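Endoribonuclease YbeY (Aquifex aeolicus, PDB 1OZ9) probably acts as a zinc-dependent endoribonuclease that cuts single-stranded RNA, serving maturation of the 16S rRNA 3' end and late-stage 70S ribosome quality control. Local coordinates at residues Val88-Gln91 / Asp92-Glu95; Ile113-Gly116 / Ile117-Leu121; His125-Gly128 / Gly129-Lys133; Lys134-Glu137 / Leu138-Tyr141. All coordinates share one frame; numbering follows the deposited sequence.

In the fold
The four contacts come in series along the chain. Contact 1 is the passage from strand 81-90 of the mixed sheet into helix 91-101; contact 2 lies in helix 105-120, and contacts 3 and 4 follow in the entry and middle of helix 129-147. Contacts 1 and 3 are furthest apart, about 24 Å between centres, whereas contacts 2 and 4 are about 10 Å apart. I89 of contact 1 packs on I113 of contact 2, tying sheet to helix. H115 and H119 of contact 2 meet H125 of contact 3, and E139 of contact 4 bonds H115. Contacts 2, 3 and 4 thus converge on the predicted zinc site, while contact 1 lies outside it.

Contact 1. Residues Val88-Gln91 / Asp92-Glu95; sequences VISQ and DTAE
S90 caps the helix that starts directly after it: its OG accepts the T93 N-H at 3.3 Å from T93 N, with an N-H...O angle of 167°. The side chain can do this because its chi1 of 170° swings OG away from its own backbone N and alongside the carbonyl carbon, within range of the T93 N-H. Two backbone bonds close that turn, from A94 N to S90 O and from E95 N to Q91 O, both at 2.9 Å. The tight part of the contact is gathered round S90 and the buried Q91. The methyl CB of A94 lies 3.3 Å from S90 O, D92 CB approaches S90 OG to 3.5 Å, and Q91 CB lies against D92 N at 3.2 Å. D50 reinforces this end from outside the stretch, since its OD1 is hydrogen-bonded to both S90 OG and T93 OG1 while its backbone N reaches D92 OD2. I89 packs on L112 and I113 of helix 105-120, A94 rests on L105, and the Q91 chain beyond CB touches K17, K19 and I47, so this side of the junction is well covered. The partly exposed E95 belongs to the looser side. It comes closest to Q91 O through CG, at 3.3 Å, and its carboxylate has a weak, long ion pair with K19. A serine at the end of a strand whose hydroxyl accepts an N-H of the following turn is a serine N-cap, here at the junction of strand 81-90 with helix 91-101.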
loop_
_atom_site.group_PDB
_atom_site.type_symbol
_atom_site.label_atom_id
_atom_site.label_comp_id
_atom_site.label_asym_id
_atom_site.label_seq_id
_atom_site.Cartn_x
_atom_site.Cartn_y
_atom_site.Cartn_z
ATOM N N VAL A 88 -0.075 3.270 -4.443
ATOM C CA VAL A 88 0.429 4.634 -4.587
ATOM C C VAL A 88 0.092 5.387 -3.293
ATOM O O VAL A 88 -1.088 5.440 -2.911
ATOM C CB VAL A 88 -0.282 5.338 -5.762
ATOM C CG1 VAL A 88 0.227 6.789 -5.933
ATOM C CG2 VAL A 88 -0.088 4.542 -7.050
ATOM N N ILE A 89 1.110 6.009 -2.667
ATOM C CA ILE A 89 0.954 6.691 -1.395
ATOM C C ILE A 89 1.405 8.135 -1.525
ATOM O O ILE A 89 2.413 8.404 -2.177
ATOM C CB ILE A 89 1.871 5.987 -0.376
ATOM C CG1 ILE A 89 1.269 4.614 -0.057
ATOM C CG2 ILE A 89 2.065 6.866 0.888
ATOM C CD1 ILE A 89 2.190 3.672 0.725
ATOM N N SER A 90 0.678 9.055 -0.921
ATOM C CA SER A 90 1.118 10.437 -0.943
ATOM C C SER A 90 1.893 10.712 0.332
ATOM O O SER A 90 1.357 10.610 1.448
ATOM C CB SER A 90 -0.052 11.421 -0.994
ATOM O OG SER A 90 0.461 12.752 -0.782
ATOM N N GLN A 91 3.151 11.083 0.164
ATOM C CA GLN A 91 3.939 11.501 1.304
ATOM C C GLN A 91 3.322 12.705 2.006
ATOM O O GLN A 91 3.384 12.807 3.220
ATOM C CB GLN A 91 5.382 11.834 0.874
ATOM C CG GLN A 91 6.245 12.242 2.043
ATOM C CD GLN A 91 7.651 12.623 1.590
ATOM O OE1 GLN A 91 7.999 13.811 1.484
ATOM N NE2 GLN A 91 8.443 11.625 1.326
ATOM N N ASP A 92 2.767 13.639 1.236
ATOM C CA ASP A 92 2.173 14.845 1.800
ATOM C C ASP A 92 1.067 14.500 2.787
ATOM O O ASP A 92 0.993 15.055 3.888
ATOM C CB ASP A 92 1.534 15.697 0.717
ATOM C CG ASP A 92 2.537 16.320 -0.227
ATOM O OD1 ASP A 92 3.751 16.429 0.125
ATOM O OD2 ASP A 92 2.176 16.735 -1.349
ATOM N N THR A 93 0.172 13.618 2.369
ATOM C CA THR A 93 -0.932 13.254 3.231
ATOM C C THR A 93 -0.449 12.391 4.363
ATOM O O THR A 93 -0.893 12.574 5.482
ATOM C CB THR A 93 -2.051 12.561 2.429
ATOM O OG1 THR A 93 -2.702 13.553 1.632
ATOM C CG2 THR A 93 -3.170 12.057 3.370
ATOM N N ALA A 94 0.470 11.468 4.072
ATOM C CA ALA A 94 1.043 10.604 5.103
ATOM C C ALA A 94 1.659 11.450 6.234
ATOM O O ALA A 94 1.503 11.133 7.419
ATOM C CB ALA A 94 2.117 9.677 4.474
ATOM N N GLU A 95 2.352 12.531 5.872
ATOM C CA GLU A 95 2.972 13.382 6.904
ATOM C C GLU A 95 1.927 14.005 7.826
ATOM O O GLU A 95 2.121 14.054 9.041
ATOM C CB GLU A 95 3.858 14.479 6.299
ATOM C CG GLU A 95 5.199 13.992 5.751
ATOM C CD GLU A 95 6.010 15.147 5.173
ATOM O OE1 GLU A 95 5.478 15.828 4.260
ATOM O OE2 GLU A 95 7.150 15.394 5.651
#

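Contact 2. Residues Ile113-Gly116 / Ile117-Leu121; sequences IVHG and IVHLL
I117 and I113 lie side by side on helix 105-120, which also carries H115 and H119, the first two histidines of the HxxxHxxxxxH zinc motif of matrix metalloproteinase-type folds; both are predicted ligands of the catalytic zinc. I117, on another side of the helix from the histidines, packs on A32 and L36, and its N donates to I113 O at 2.9 Å. G116 occupies the place that glutamate holds in the HExxH form of the motif, and its carbonyl O accepts L120 N at 3.0 Å. H115 has CG anti to the backbone N (chi1 -170°), which brings its ring up beside that of H119, the planes inclined at 59°. E139 OE2 of helix 129-147 is hydrogen-bonded to H115 ND1, which would help fix the rotation of that ring. With a leucine instead of H115, one predicted zinc ligand is gone and E139 OE2 is likely to lose its imidazole mate. H115 NE2 and H119 NE2 are 3.2 Å apart. H115 CD2 lies in the plane of the H119 ring, at its edge, 3.4 Å from H119 CD2. Along the apolar side, I117 CD1 reaches I113 CG2 at 3.8 Å.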
loop_
_atom_site.group_PDB
_atom_site.type_symbol
_atom_site.label_atom_id
_atom_site.label_comp_id
_atom_site.label_asym_id
_atom_site.label_seq_id
_atom_site.Cartn_x
_atom_site.Cartn_y
_atom_site.Cartn_z
ATOM N N ILE A 113 1.440 1.071 3.327
ATOM C CA ILE A 113 1.843 -0.003 2.404
ATOM C C ILE A 113 1.037 -1.254 2.674
ATOM O O ILE A 113 0.519 -1.888 1.758
ATOM C CB ILE A 113 3.325 -0.317 2.591
ATOM C CG1 ILE A 113 4.146 0.795 1.952
ATOM C CG2 ILE A 113 3.701 -1.672 1.936
ATOM C CD1 ILE A 113 5.619 0.792 2.391
ATOM N N VAL A 114 0.917 -1.612 3.945
ATOM C CA VAL A 114 0.129 -2.802 4.321
ATOM C C VAL A 114 -1.316 -2.596 3.930
ATOM O O VAL A 114 -1.945 -3.485 3.328
ATOM C CB VAL A 114 0.275 -3.085 5.833
ATOM C CG1 VAL A 114 -0.613 -4.267 6.301
ATOM C CG2 VAL A 114 1.764 -3.382 6.125
ATOM N N HIS A 115 -1.848 -1.418 4.237
ATOM C CA HIS A 115 -3.246 -1.150 3.910
ATOM C C HIS A 115 -3.448 -1.316 2.392
ATOM O O HIS A 115 -4.410 -1.952 1.944
ATOM C CB HIS A 115 -3.610 0.261 4.359
ATOM C CG HIS A 115 -5.073 0.566 4.285
ATOM N ND1 HIS A 115 -5.946 0.282 5.316
ATOM C CD2 HIS A 115 -5.812 1.144 3.308
ATOM C CE1 HIS A 115 -7.160 0.687 4.982
ATOM N NE2 HIS A 115 -7.109 1.200 3.764
ATOM N N GLY A 116 -2.533 -0.758 1.604
ATOM C CA GLY A 116 -2.643 -0.838 0.147
ATOM C C GLY A 116 -2.565 -2.268 -0.393
ATOM O O GLY A 116 -3.304 -2.653 -1.309
ATOM N N ILE A 117 -1.668 -3.064 0.189
ATOM C CA ILE A 117 -1.485 -4.436 -0.268
ATOM C C ILE A 117 -2.741 -5.230 0.005
ATOM O O ILE A 117 -3.177 -6.010 -0.848
ATOM C CB ILE A 117 -0.274 -5.089 0.394
ATOM C CG1 ILE A 117 0.989 -4.437 -0.163
ATOM C CG2 ILE A 117 -0.230 -6.628 0.111
ATOM C CD1 ILE A 117 2.253 -4.872 0.519
ATOM N N VAL A 118 -3.309 -5.073 1.191
ATOM C CA VAL A 118 -4.522 -5.819 1.520
ATOM C C VAL A 118 -5.669 -5.472 0.555
ATOM O O VAL A 118 -6.429 -6.355 0.121
ATOM C CB VAL A 118 -4.951 -5.587 3.002
ATOM C CG1 VAL A 118 -6.299 -6.322 3.315
ATOM C CG2 VAL A 118 -3.805 -6.047 3.951
ATOM N N HIS A 119 -5.783 -4.197 0.194
ATOM C CA HIS A 119 -6.779 -3.778 -0.788
ATOM C C HIS A 119 -6.506 -4.474 -2.103
ATOM O O HIS A 119 -7.431 -4.868 -2.819
ATOM C CB HIS A 119 -6.701 -2.278 -1.063
ATOM C CG HIS A 119 -7.602 -1.464 -0.205
ATOM N ND1 HIS A 119 -8.955 -1.366 -0.426
ATOM C CD2 HIS A 119 -7.337 -0.707 0.890
ATOM C CE1 HIS A 119 -9.492 -0.585 0.497
ATOM N NE2 HIS A 119 -8.528 -0.165 1.303
ATOM N N LEU A 120 -5.226 -4.585 -2.440
ATOM C CA LEU A 120 -4.838 -5.177 -3.725
ATOM C C LEU A 120 -5.191 -6.650 -3.821
ATOM O O LEU A 120 -5.360 -7.181 -4.925
ATOM C CB LEU A 120 -3.326 -5.068 -3.938
ATOM C CG LEU A 120 -2.710 -4.033 -4.849
ATOM C CD1 LEU A 120 -1.240 -4.434 -5.114
ATOM C CD2 LEU A 120 -3.455 -3.932 -6.152
ATOM N N LEU A 121 -5.269 -7.313 -2.671
ATOM C CA LEU A 121 -5.625 -8.710 -2.630
ATOM C C LEU A 121 -7.139 -8.877 -2.699
ATOM O O LEU A 121 -7.653 -9.995 -2.608
ATOM C CB LEU A 121 -5.078 -9.385 -1.378
ATOM C CG LEU A 121 -3.546 -9.375 -1.388
ATOM C CD1 LEU A 121 -3.044 -10.013 -0.117
ATOM C CD2 LEU A 121 -2.987 -10.084 -2.659
#

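Contact 3. Residues His125-Gly128 / Gly129-Lys133; sequences HEKG and GEEEK
G128 O receives the backbone N-H of E132, 3.1 Å from E132 N, in the one clear hydrogen bond that joins the two segments. The N-H points well at the oxygen, with an angle of 165°, but the donor sits above the carbonyl plane, 56° out of it, so the bond does not use a lone-pair direction. Just before it, a type I turn is closed by G128 N to H125 O at 2.9 Å. K127 and E131 are oppositely charged and their side chains cross, but the modelled positions of NZ and OE2 are too close to be trusted, and the salt bridge remains doubtful. The bend suits two glycines. At the backbone angles of G128 a CB would collide with the K127 carbonyl oxygen, and the positive phi of G129 probably favours glycine there too. Packing is lighter: E132 CB lies 3.6 Å from H125 O, and E132 CG is 4.1 Å from H125 CB. H125 takes a chi1 of 59°, which places CG between the backbone N and carbonyl carbon, and E126 CG lies 3.7 Å above one face of the H125 ring, displaced toward the rim. That ring, a predicted zinc ligand, meets the rings of H115 and H119 and is edge-to-face with F135. The contact is at the surface, its centre about 18 Å from that of the chain, and in the connection from helix 105-120 to helix 129-147 it brings the third histidine of the motif against both helices.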
loop_
_atom_site.group_PDB
_atom_site.type_symbol
_atom_site.label_atom_id
_atom_site.label_comp_id
_atom_site.label_asym_id
_atom_site.label_seq_id
_atom_site.Cartn_x
_atom_site.Cartn_y
_atom_site.Cartn_z
ATOM N N HIS A 125 -12.631 -2.458 3.184
ATOM C CA HIS A 125 -13.277 -2.275 4.481
ATOM C C HIS A 125 -14.466 -1.336 4.409
ATOM O O HIS A 125 -15.275 -1.286 5.329
ATOM C CB HIS A 125 -12.283 -1.703 5.463
ATOM C CG HIS A 125 -11.725 -0.395 5.021
ATOM N ND1 HIS A 125 -10.655 -0.295 4.160
ATOM C CD2 HIS A 125 -12.113 0.871 5.293
ATOM C CE1 HIS A 125 -10.401 0.981 3.928
ATOM N NE2 HIS A 125 -11.266 1.709 4.609
ATOM N N GLU A 126 -14.574 -0.588 3.319
ATOM C CA GLU A 126 -15.623 0.435 3.219
ATOM C C GLU A 126 -17.040 -0.104 3.245
ATOM O O GLU A 126 -17.991 0.609 3.590
ATOM C CB GLU A 126 -15.404 1.328 2.000
ATOM C CG GLU A 126 -14.135 2.151 2.124
ATOM C CD GLU A 126 -13.939 3.145 0.989
ATOM O OE1 GLU A 126 -14.039 2.739 -0.201
ATOM O OE2 GLU A 126 -13.675 4.332 1.297
ATOM N N LYS A 127 -17.184 -1.364 2.867
ATOM C CA LYS A 127 -18.482 -1.999 2.905
ATOM C C LYS A 127 -18.952 -2.013 4.341
ATOM O O LYS A 127 -20.125 -1.770 4.635
ATOM C CB LYS A 127 -18.357 -3.436 2.415
ATOM C CG LYS A 127 -19.658 -4.234 2.460
ATOM C CD LYS A 127 -20.534 -3.990 1.219
ATOM C CE LYS A 127 -21.413 -5.200 0.908
ATOM N NZ LYS A 127 -20.621 -6.337 0.315
ATOM N N GLY A 128 -18.022 -2.274 5.249
ATOM C CA GLY A 128 -18.377 -2.450 6.642
ATOM C C GLY A 128 -18.639 -3.934 6.843
ATOM O O GLY A 128 -18.123 -4.762 6.084
ATOM N N GLY A 129 -19.424 -4.265 7.862
ATOM C CA GLY A 129 -19.790 -5.635 8.158
ATOM C C GLY A 129 -18.673 -6.653 8.115
ATOM O O GLY A 129 -17.563 -6.397 8.579
ATOM N N GLU A 130 -18.981 -7.826 7.567
ATOM C CA GLU A 130 -18.011 -8.916 7.425
ATOM C C GLU A 130 -16.747 -8.548 6.666
ATOM O O GLU A 130 -15.625 -8.976 6.997
ATOM C CB GLU A 130 -18.649 -10.078 6.679
ATOM C CG GLU A 130 -17.721 -11.272 6.540
ATOM C CD GLU A 130 -17.676 -12.100 7.812
ATOM O OE1 GLU A 130 -18.507 -11.850 8.730
ATOM O OE2 GLU A 130 -16.815 -13.006 7.885
ATOM N N GLU A 131 -16.900 -7.779 5.608
ATOM C CA GLU A 131 -15.713 -7.460 4.830
ATOM C C GLU A 131 -14.697 -6.629 5.624
ATOM O O GLU A 131 -13.492 -6.888 5.572
ATOM C CB GLU A 131 -16.128 -6.790 3.543
ATOM C CG GLU A 131 -17.021 -7.707 2.721
ATOM C CD GLU A 131 -17.527 -7.044 1.464
ATOM O OE1 GLU A 131 -16.699 -6.433 0.737
ATOM O OE2 GLU A 131 -18.750 -7.145 1.224
ATOM N N GLU A 132 -15.182 -5.654 6.377
ATOM C CA GLU A 132 -14.286 -4.811 7.179
ATOM C C GLU A 132 -13.597 -5.731 8.167
ATOM O O GLU A 132 -12.394 -5.654 8.359
ATOM C CB GLU A 132 -15.091 -3.731 7.915
ATOM C CG GLU A 132 -14.310 -2.854 8.889
ATOM C CD GLU A 132 -15.245 -1.946 9.676
ATOM O OE1 GLU A 132 -16.333 -2.400 10.090
ATOM O OE2 GLU A 132 -14.917 -0.769 9.867
ATOM N N LYS A 133 -14.376 -6.631 8.767
ATOM C CA LYS A 133 -13.834 -7.582 9.725
ATOM C C LYS A 133 -12.672 -8.339 9.115
ATOM O O LYS A 133 -11.592 -8.359 9.670
ATOM C CB LYS A 133 -14.888 -8.581 10.169
ATOM C CG LYS A 133 -14.325 -9.788 10.912
ATOM C CD LYS A 133 -15.437 -10.506 11.694
ATOM C CE LYS A 133 -15.081 -11.965 11.977
ATOM N NZ LYS A 133 -16.250 -12.699 12.490
#

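Contact 4. Residues Lys134-Glu137 / Leu138-Tyr141; sequences KFRE and LENY
R136 and E139 form the salt bridge of this helical stretch: R136 NH1 donates to E139 OE1 at 2.8 Å with an N-H...O angle of 161°. The bond is in the guanidinium plane and uses the syn lone pair of OE1; the two flat groups are nearly coplanar, 7° apart, and the side chains run side by side. The bend of R136 at chi2 (-51°) brings NH1 beside E139, whose own chain is extended. The other carboxylate oxygen of E139, OE2, is hydrogen-bonded to H115 ND1. Were a glutamine to stand in place of E139, R136 would probably lose its charged partner and the H115 ring a carboxylate that limits its turning. Non-polar contacts are the second kind. OE1 of E139 lies in plane at the edge of the F135 ring, 3.6 Å from F135 CE2, with ring and carboxylate almost perpendicular. The ring itself packs against H115, H119 and H125. N140 CB presses on R136 O at 3.3 Å. Backbone bonds make up the third kind: E139 N to F135 O at 2.9 Å, N140 N to R136 O at 2.8 Å, and Y141 N to E137 O at 2.9 Å, all i to i+4 bonds of helix 129-147. The chemistry points to a second-shell role: the nearby R136 should favour the ionised carboxylate of E139, which probably helps to position H115, a predicted zinc ligand.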
loop_
_atom_site.group_PDB
_atom_site.type_symbol
_atom_site.label_atom_id
_atom_site.label_comp_id
_atom_site.label_asym_id
_atom_site.label_seq_id
_atom_site.Cartn_x
_atom_site.Cartn_y
_atom_site.Cartn_z
ATOM N N LYS A 134 -12.893 -8.949 7.960
ATOM C CA LYS A 134 -11.807 -9.706 7.339
ATOM C C LYS A 134 -10.665 -8.821 6.896
ATOM O O LYS A 134 -9.514 -9.253 6.922
ATOM C CB LYS A 134 -12.298 -10.545 6.159
ATOM C CG LYS A 134 -13.427 -11.519 6.510
ATOM C CD LYS A 134 -13.005 -12.559 7.551
ATOM C CE LYS A 134 -11.870 -13.458 7.043
ATOM N NZ LYS A 134 -11.940 -14.792 7.740
ATOM N N PHE A 135 -10.961 -7.593 6.475
ATOM C CA PHE A 135 -9.904 -6.690 6.040
ATOM C C PHE A 135 -8.980 -6.383 7.216
ATOM O O PHE A 135 -7.755 -6.482 7.121
ATOM C CB PHE A 135 -10.493 -5.376 5.511
ATOM C CG PHE A 135 -9.457 -4.432 4.951
ATOM C CD1 PHE A 135 -9.316 -4.255 3.567
ATOM C CD2 PHE A 135 -8.626 -3.722 5.793
ATOM C CE1 PHE A 135 -8.372 -3.381 3.047
ATOM C CE2 PHE A 135 -7.644 -2.861 5.265
ATOM C CZ PHE A 135 -7.522 -2.694 3.905
ATOM N N ARG A 136 -9.592 -5.975 8.319
ATOM C CA ARG A 136 -8.839 -5.594 9.502
ATOM C C ARG A 136 -8.087 -6.757 10.122
ATOM O O ARG A 136 -6.953 -6.589 10.480
ATOM C CB ARG A 136 -9.753 -4.947 10.551
ATOM C CG ARG A 136 -10.270 -3.562 10.142
ATOM C CD ARG A 136 -9.218 -2.533 9.680
ATOM N NE ARG A 136 -9.852 -1.221 9.504
ATOM C CZ ARG A 136 -9.344 -0.190 8.819
ATOM N NH1 ARG A 136 -8.166 -0.285 8.226
ATOM N NH2 ARG A 136 -10.038 0.955 8.747
ATOM N N GLU A 137 -8.711 -7.923 10.260
ATOM C CA GLU A 137 -7.947 -9.081 10.743
ATOM C C GLU A 137 -6.664 -9.314 9.884
ATOM O O GLU A 137 -5.570 -9.469 10.424
ATOM C CB GLU A 137 -8.840 -10.328 10.833
ATOM C CG GLU A 137 -9.971 -10.179 11.862
ATOM C CD GLU A 137 -10.820 -11.429 12.028
ATOM O OE1 GLU A 137 -10.829 -12.253 11.072
ATOM O OE2 GLU A 137 -11.470 -11.584 13.108
ATOM N N LEU A 138 -6.771 -9.248 8.554
ATOM C CA LEU A 138 -5.591 -9.481 7.706
ATOM C C LEU A 138 -4.538 -8.384 7.849
ATOM O O LEU A 138 -3.333 -8.629 7.930
ATOM C CB LEU A 138 -5.995 -9.618 6.234
ATOM C CG LEU A 138 -4.896 -10.222 5.370
ATOM C CD1 LEU A 138 -4.554 -11.594 5.962
ATOM C CD2 LEU A 138 -5.376 -10.370 3.936
ATOM N N GLU A 139 -4.997 -7.145 7.897
ATOM C CA GLU A 139 -4.103 -6.029 8.053
ATOM C C GLU A 139 -3.362 -6.102 9.407
ATOM O O GLU A 139 -2.141 -5.896 9.485
ATOM C CB GLU A 139 -4.950 -4.771 7.953
ATOM C CG GLU A 139 -4.199 -3.475 8.108
ATOM C CD GLU A 139 -5.113 -2.283 7.921
ATOM O OE1 GLU A 139 -6.220 -2.297 8.502
ATOM O OE2 GLU A 139 -4.729 -1.339 7.203
ATOM N N ASN A 140 -4.126 -6.377 10.468
ATOM C CA ASN A 140 -3.546 -6.547 11.796
ATOM C C ASN A 140 -2.521 -7.690 11.828
ATOM O O ASN A 140 -1.415 -7.520 12.328
ATOM C CB ASN A 140 -4.651 -6.732 12.826
ATOM C CG ASN A 140 -5.285 -5.413 13.201
ATOM O OD1 ASN A 140 -4.797 -4.372 12.805
ATOM N ND2 ASN A 140 -6.357 -5.447 13.962
ATOM N N TYR A 141 -2.872 -8.831 11.242
ATOM C CA TYR A 141 -1.912 -9.938 11.149
ATOM C C TYR A 141 -0.603 -9.512 10.472
ATOM O O TYR A 141 0.479 -9.805 10.972
ATOM C CB TYR A 141 -2.527 -11.121 10.403
ATOM C CG TYR A 141 -1.584 -12.299 10.165
ATOM C CD1 TYR A 141 -1.374 -13.250 11.158
ATOM C CD2 TYR A 141 -0.911 -12.454 8.954
ATOM C CE1 TYR A 141 -0.530 -14.326 10.956
ATOM C CE2 TYR A 141 -0.061 -13.550 8.737
ATOM C CZ TYR A 141 0.123 -14.473 9.744
ATOM O OH TYR A 141 0.962 -15.564 9.570
#